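PDB 5ZE8: cytochrome c552 from Thermochromatium tepidum, which binds five heme c groups and, as a low-potential multiheme cytochrome of a purple sulfur photosynthetic bacterium, probably carries electrons. Local coordinates for residues V395-L407 / L422-I435. Residues are numbered along the deposited sequence; the frame is centred on the assembly and turned at random.
With HEC (heme c), chain F.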
loop_
_atom_site.group_PDB
_atom_site.type_symbol
_atom_site.label_atom_id
_atom_site.label_comp_id
_atom_site.label_asym_id
_atom_site.label_seq_id
_atom_site.Cartn_x
_atom_site.Cartn_y
_atom_site.Cartn_z
ATOM N N VAL A 395 -26.896 15.474 27.165
ATOM C CA VAL A 395 -25.999 15.435 25.960
ATOM C C VAL A 395 -26.183 16.722 25.173
ATOM O O VAL A 395 -27.319 17.009 24.760
ATOM C CB VAL A 395 -26.292 14.221 25.053
ATOM C CG1 VAL A 395 -25.434 14.287 23.799
ATOM C CG2 VAL A 395 -26.065 12.900 25.804
ATOM N N ALA A 396 -25.074 17.448 24.995
ATOM C CA ALA A 396 -24.972 18.654 24.226
ATOM C C ALA A 396 -24.269 18.423 22.872
ATOM O O ALA A 396 -24.506 19.175 21.933
ATOM C CB ALA A 396 -24.291 19.724 25.057
ATOM N N LEU A 397 -23.421 17.382 22.761
ATOM C CA LEU A 397 -22.614 17.179 21.537
ATOM C C LEU A 397 -22.443 15.682 21.335
ATOM O O LEU A 397 -22.139 15.006 22.293
ATOM C CB LEU A 397 -21.258 17.743 21.771
ATOM C CG LEU A 397 -20.261 17.609 20.644
ATOM C CD1 LEU A 397 -20.847 18.315 19.398
ATOM C CD2 LEU A 397 -18.957 18.246 21.076
ATOM N N VAL A 398 -22.577 15.211 20.094
ATOM C CA VAL A 398 -22.217 13.817 19.729
ATOM C C VAL A 398 -21.104 13.988 18.676
ATOM O O VAL A 398 -21.250 14.775 17.729
ATOM C CB VAL A 398 -23.398 13.051 19.180
ATOM C CG1 VAL A 398 -23.029 11.664 18.789
ATOM C CG2 VAL A 398 -24.520 12.898 20.222
ATOM N N ARG A 399 -19.998 13.240 18.831
ATOM C CA ARG A 399 -18.805 13.459 17.994
ATOM C C ARG A 399 -18.345 12.071 17.586
ATOM O O ARG A 399 -18.101 11.198 18.435
ATOM C CB ARG A 399 -17.733 14.249 18.703
ATOM C CG ARG A 399 -16.415 14.325 17.927
ATOM C CD ARG A 399 -15.581 15.382 18.579
ATOM N NE ARG A 399 -14.218 15.306 18.101
ATOM C CZ ARG A 399 -13.539 16.255 17.500
ATOM N NH1 ARG A 399 -14.036 17.473 17.214
ATOM N NH2 ARG A 399 -12.293 15.979 17.163
ATOM N N GLY A 400 -18.195 11.904 16.263
ATOM C CA GLY A 400 -17.615 10.703 15.713
ATOM C C GLY A 400 -16.251 10.940 15.160
ATOM O O GLY A 400 -16.009 11.976 14.502
ATOM N N GLU A 401 -15.363 9.962 15.370
ATOM C CA GLU A 401 -14.019 10.058 14.923
ATOM C C GLU A 401 -13.621 8.731 14.296
ATOM O O GLU A 401 -13.888 7.683 14.861
ATOM C CB GLU A 401 -13.043 10.366 16.056
ATOM C CG GLU A 401 -13.220 11.730 16.685
ATOM C CD GLU A 401 -12.329 12.006 17.896
ATOM O OE1 GLU A 401 -11.599 11.139 18.421
ATOM O OE2 GLU A 401 -12.275 13.187 18.340
ATOM N N LEU A 402 -13.016 8.742 13.103
ATOM C CA LEU A 402 -12.578 7.511 12.458
ATOM C C LEU A 402 -11.053 7.502 12.409
ATOM O O LEU A 402 -10.427 8.535 12.033
ATOM C CB LEU A 402 -13.160 7.420 11.075
ATOM C CG LEU A 402 -12.839 6.152 10.307
ATOM C CD1 LEU A 402 -13.515 4.960 10.927
ATOM C CD2 LEU A 402 -13.295 6.268 8.862
ATOM N N TYR A 403 -10.448 6.445 12.937
ATOM C CA TYR A 403 -8.988 6.312 13.104
ATOM C C TYR A 403 -8.463 5.214 12.198
ATOM O O TYR A 403 -9.072 4.169 12.067
ATOM C CB TYR A 403 -8.511 6.002 14.509
ATOM C CG TYR A 403 -8.710 7.219 15.406
ATOM C CD1 TYR A 403 -7.726 8.200 15.511
ATOM C CD2 TYR A 403 -9.956 7.367 16.121
ATOM C CE1 TYR A 403 -7.934 9.286 16.317
ATOM C CE2 TYR A 403 -10.123 8.448 16.947
ATOM C CZ TYR A 403 -9.129 9.380 17.028
ATOM O OH TYR A 403 -9.238 10.518 17.829
ATOM N N TYR A 404 -7.389 5.515 11.505
ATOM C CA TYR A 404 -6.623 4.532 10.723
ATOM C C TYR A 404 -5.330 4.139 11.447
ATOM O O TYR A 404 -4.635 4.935 12.101
ATOM C CB TYR A 404 -6.288 5.130 9.380
ATOM C CG TYR A 404 -5.390 4.276 8.478
ATOM C CD1 TYR A 404 -4.037 4.366 8.597
ATOM C CD2 TYR A 404 -5.895 3.370 7.506
ATOM C CE1 TYR A 404 -3.154 3.636 7.780
ATOM C CE2 TYR A 404 -5.032 2.609 6.689
ATOM C CZ TYR A 404 -3.677 2.763 6.842
ATOM O OH TYR A 404 -2.809 2.081 6.023
ATOM N N ASN A 405 -4.952 2.876 11.266
ATOM C CA ASN A 405 -3.757 2.370 11.941
ATOM C C ASN A 405 -2.973 1.449 11.009
ATOM O O ASN A 405 -3.561 0.505 10.460
ATOM C CB ASN A 405 -4.204 1.541 13.102
ATOM C CG ASN A 405 -5.069 2.318 14.084
ATOM O OD1 ASN A 405 -4.546 2.996 14.926
ATOM N ND2 ASN A 405 -6.372 2.337 13.838
ATOM N N LEU A 406 -1.661 1.717 10.830
ATOM C CA LEU A 406 -0.771 0.828 10.071
ATOM C C LEU A 406 -0.651 -0.593 10.610
ATOM O O LEU A 406 -0.426 -1.519 9.849
ATOM C CB LEU A 406 0.624 1.442 9.995
ATOM C CG LEU A 406 0.712 2.711 9.119
ATOM C CD1 LEU A 406 2.134 3.307 9.314
ATOM C CD2 LEU A 406 0.513 2.478 7.641
ATOM N N LEU A 407 -0.803 -0.750 11.933
ATOM C CA LEU A 407 -0.607 -2.025 12.610
ATOM C C LEU A 407 -1.688 -2.339 13.597
ATOM O O LEU A 407 -2.269 -1.451 14.164
ATOM C CB LEU A 407 0.726 -2.007 13.355
ATOM C CG LEU A 407 1.999 -1.815 12.536
ATOM C CD1 LEU A 407 3.201 -1.575 13.477
ATOM C CD2 LEU A 407 2.189 -3.040 11.684
ATOM N N LEU A 422 4.661 6.640 13.427
ATOM C CA LEU A 422 4.134 5.563 12.615
ATOM C C LEU A 422 3.008 4.920 13.253
ATOM O O LEU A 422 2.022 4.715 12.559
ATOM C CB LEU A 422 5.142 4.473 12.265
ATOM C CG LEU A 422 6.147 5.051 11.382
ATOM C CD1 LEU A 422 7.285 4.072 11.227
ATOM C CD2 LEU A 422 5.540 5.436 10.048
ATOM N N THR A 423 3.138 4.602 14.557
ATOM C CA THR A 423 2.263 3.681 15.210
ATOM C C THR A 423 0.979 4.289 15.844
ATOM O O THR A 423 0.042 3.537 16.156
ATOM C CB THR A 423 2.963 2.856 16.246
ATOM O OG1 THR A 423 3.385 3.672 17.325
ATOM C CG2 THR A 423 4.155 2.131 15.641
ATOM N N ALA A 424 0.986 5.599 16.025
ATOM C CA ALA A 424 -0.179 6.308 16.581
ATOM C C ALA A 424 -1.366 6.173 15.656
ATOM O O ALA A 424 -1.213 6.177 14.423
ATOM C CB ALA A 424 0.130 7.753 16.742
ATOM N N PRO A 425 -2.559 6.015 16.232
ATOM C CA PRO A 425 -3.735 6.139 15.382
ATOM C C PRO A 425 -3.766 7.465 14.626
ATOM O O PRO A 425 -3.341 8.512 15.197
ATOM C CB PRO A 425 -4.889 6.066 16.356
ATOM C CG PRO A 425 -4.359 5.416 17.572
ATOM C CD PRO A 425 -2.921 5.844 17.658
ATOM N N VAL A 426 -4.215 7.413 13.382
ATOM C CA VAL A 426 -4.348 8.530 12.512
ATOM C C VAL A 426 -5.794 8.925 12.457
ATOM O O VAL A 426 -6.609 8.176 11.978
ATOM C CB VAL A 426 -3.798 8.250 11.059
ATOM C CG1 VAL A 426 -3.910 9.492 10.236
ATOM C CG2 VAL A 426 -2.338 7.723 11.106
ATOM N N LEU A 427 -6.105 10.169 12.859
ATOM C CA LEU A 427 -7.491 10.660 12.732
ATOM C C LEU A 427 -7.765 11.004 11.296
ATOM O O LEU A 427 -7.166 11.959 10.728
ATOM C CB LEU A 427 -7.720 11.920 13.651
ATOM C CG LEU A 427 -9.120 12.517 13.599
ATOM C CD1 LEU A 427 -10.137 11.505 14.105
ATOM C CD2 LEU A 427 -9.197 13.786 14.485
ATOM N N ILE A 428 -8.650 10.271 10.661
ATOM C CA ILE A 428 -8.928 10.442 9.243
ATOM C C ILE A 428 -10.312 11.022 8.891
ATOM O O ILE A 428 -10.571 11.304 7.744
ATOM C CB ILE A 428 -8.631 9.148 8.402
ATOM C CG1 ILE A 428 -9.569 7.957 8.746
ATOM C CG2 ILE A 428 -7.175 8.754 8.597
ATOM C CD1 ILE A 428 -9.639 6.814 7.683
ATOM N N ALA A 429 -11.234 11.149 9.881
ATOM C CA ALA A 429 -12.537 11.724 9.666
ATOM C C ALA A 429 -13.099 12.131 10.993
ATOM O O ALA A 429 -12.905 11.450 12.005
ATOM C CB ALA A 429 -13.512 10.789 8.999
ATOM N N VAL A 430 -13.869 13.246 10.961
ATOM C CA VAL A 430 -14.520 13.740 12.195
ATOM C C VAL A 430 -15.871 14.264 11.782
ATOM O O VAL A 430 -15.979 14.944 10.772
ATOM C CB VAL A 430 -13.743 14.864 12.861
ATOM C CG1 VAL A 430 -14.493 15.351 14.134
ATOM C CG2 VAL A 430 -12.395 14.424 13.351
ATOM N N SER A 431 -16.911 14.029 12.588
ATOM C CA SER A 431 -18.222 14.630 12.387
ATOM C C SER A 431 -18.782 14.965 13.754
ATOM O O SER A 431 -18.778 14.105 14.631
ATOM C CB SER A 431 -19.128 13.737 11.632
ATOM O OG SER A 431 -20.327 14.377 11.206
ATOM N N GLU A 432 -19.292 16.196 13.888
ATOM C CA GLU A 432 -19.896 16.699 15.164
ATOM C C GLU A 432 -21.331 17.078 14.922
ATOM O O GLU A 432 -21.635 17.698 13.878
ATOM C CB GLU A 432 -19.192 17.944 15.674
ATOM C CG GLU A 432 -17.861 17.649 16.419
ATOM C CD GLU A 432 -17.277 18.865 17.095
ATOM O OE1 GLU A 432 -17.577 20.010 16.602
ATOM O OE2 GLU A 432 -16.464 18.715 18.035
ATOM N N LYS A 433 -22.204 16.687 15.821
ATOM C CA LYS A 433 -23.564 17.219 15.831
ATOM C C LYS A 433 -23.913 17.842 17.192
ATOM O O LYS A 433 -23.837 17.149 18.197
ATOM C CB LYS A 433 -24.562 16.147 15.387
ATOM C CG LYS A 433 -24.419 15.756 13.931
ATOM C CD LYS A 433 -24.785 16.913 12.981
ATOM C CE LYS A 433 -24.703 16.528 11.505
ATOM N NZ LYS A 433 -23.363 15.970 11.139
ATOM N N PRO A 434 -24.185 19.174 17.239
ATOM C CA PRO A 434 -24.881 19.647 18.468
ATOM C C PRO A 434 -26.296 19.241 18.712
ATOM O O PRO A 434 -27.086 19.179 17.793
ATOM C CB PRO A 434 -24.692 21.166 18.358
ATOM C CG PRO A 434 -23.234 21.212 18.147
ATOM C CD PRO A 434 -23.052 20.130 17.038
ATOM N N ILE A 435 -26.599 18.977 19.981
ATOM C CA ILE A 435 -27.897 18.453 20.413
ATOM C C ILE A 435 -28.557 19.564 21.231
ATOM O O ILE A 435 -27.976 20.092 22.189
ATOM C CB ILE A 435 -27.722 17.250 21.341
ATOM C CG1 ILE A 435 -26.904 16.167 20.635
ATOM C CG2 ILE A 435 -29.063 16.683 21.797
ATOM C CD1 ILE A 435 -27.434 15.670 19.306
ATOM O OXT ILE A 435 -29.690 19.893 20.909
HETATM FE FE HEC F . -5.806 2.113 -4.131
HETATM C CHA HEC F . -5.019 3.007 -1.009
HETATM C CHB HEC F . -3.285 -0.199 -4.179
HETATM C CHC HEC F . -6.774 1.069 -7.258
HETATM C CHD HEC F . -7.995 4.742 -4.322
HETATM N NA HEC F . -4.419 1.482 -2.860
HETATM C C1A HEC F . -4.293 1.960 -1.539
HETATM C C2A HEC F . -3.212 1.283 -0.880
HETATM C C3A HEC F . -2.731 0.404 -1.816
HETATM C C4A HEC F . -3.467 0.517 -3.023
HETATM C CMA HEC F . -1.600 -0.615 -1.645
HETATM C CAA HEC F . -2.776 1.457 0.594
HETATM C CBA HEC F . -3.634 0.617 1.534
HETATM C CGA HEC F . -3.268 0.715 2.993
HETATM O O1A HEC F . -2.309 0.055 3.460
HETATM O O2A HEC F . -3.956 1.499 3.716
HETATM N NB HEC F . -5.174 0.724 -5.483
HETATM C C1B HEC F . -4.074 -0.068 -5.294
HETATM C C2B HEC F . -3.891 -0.905 -6.427
HETATM C C3B HEC F . -4.884 -0.606 -7.357
HETATM C C4B HEC F . -5.692 0.439 -6.691
HETATM C CMB HEC F . -2.826 -1.994 -6.614
HETATM C CAB HEC F . -5.267 -1.221 -8.641
HETATM C CBB HEC F . -5.504 -2.604 -8.591
HETATM N NC HEC F . -7.133 2.773 -5.518
HETATM C C1C HEC F . -7.383 2.165 -6.709
HETATM C C2C HEC F . -8.271 3.020 -7.440
HETATM C C3C HEC F . -8.613 4.094 -6.664
HETATM C C4C HEC F . -7.914 3.898 -5.410
HETATM C CMC HEC F . -8.702 2.789 -8.887
HETATM C CAC HEC F . -9.531 5.283 -6.904
HETATM C CBC HEC F . -10.851 5.004 -7.318
HETATM N ND HEC F . -6.409 3.492 -2.905
HETATM C C1D HEC F . -7.257 4.567 -3.149
HETATM C C2D HEC F . -7.312 5.495 -1.998
HETATM C C3D HEC F . -6.510 5.018 -1.028
HETATM C C4D HEC F . -5.968 3.778 -1.660
HETATM C CMD HEC F . -8.161 6.709 -1.934
HETATM C CAD HEC F . -6.187 5.572 0.326
HETATM C CBD HEC F . -6.575 4.619 1.431
HETATM C CGD HEC F . -5.436 3.939 2.174
HETATM O O1D HEC F . -4.283 4.356 2.093
HETATM O O2D HEC F . -5.764 2.979 2.855
HETATM O O HOH W 1 -2.180 2.585 16.434
HETATM O O HOH W 2 -0.628 4.124 12.460
HETATM O O HOH W 3 -0.381 1.534 13.796
#
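Leu-427 lays its CD1 methyl over one face of the Tyr-403 ring, 4.0 Å from the centroid and 23° off the ring normal, a CH-pi contact on an antiparallel strand pair. Strands 397-405 and 426-434 are neighbours in a larger antiparallel sheet, 397-405 pairing also with strand 320-328. Their register slips by one at a classic beta bulge, where Ile-428 and Ala-429 both face Leu-402: Leu-402 O takes a 2.8 Å bond from Ile-428 N and a weak one from Ala-429 N.

On the face bearing Tyr-403, a polar chain runs along the sheet. The phenol OH donates to Glu-401 OE1, while Glu-401 OE2 is gripped side-on by NE and NH2 of Arg-399, the oxygen lying within 2° of the guanidinium plane. With CG anti to the backbone N (chi1 172°) and the chain extended, Arg-399 also sends NH1 across the strands to Glu-432 OE2 at 2.8 Å, meeting that carboxylate from above its plane. Val-430 CG1 sits over the centre of the guanidinium, 3.6 Å from CZ. A leucine in place of Arg-399 would probably leave both carboxylates without their shared cation and Glu-432 freer to swing.

The opposite face is apolar around the bulge: Leu-402 CD2 meets Ile-428 CD1 at 3.9 Å, and Ile-428 CG2 packs on Tyr-404 CB. Strand 285-294 covers this face: Val-398 rests on its Leu-289 and Ala-429 on its Phe-287, and Lys-433 NZ is hydrogen-bonded to Leu-289 O.

At the loop end, water 2 accepts from Leu-406 N and donates to both Leu-422 O and Ala-424 O, bridging the segments. Tyr-404 ties the sheet to a heme to which Arg-319 is also hydrogen-bonded: its OH donates to propionate O2A of HEC at 2.6 Å, the oxygen lying at the edge of the tyrosine ring, near its plane.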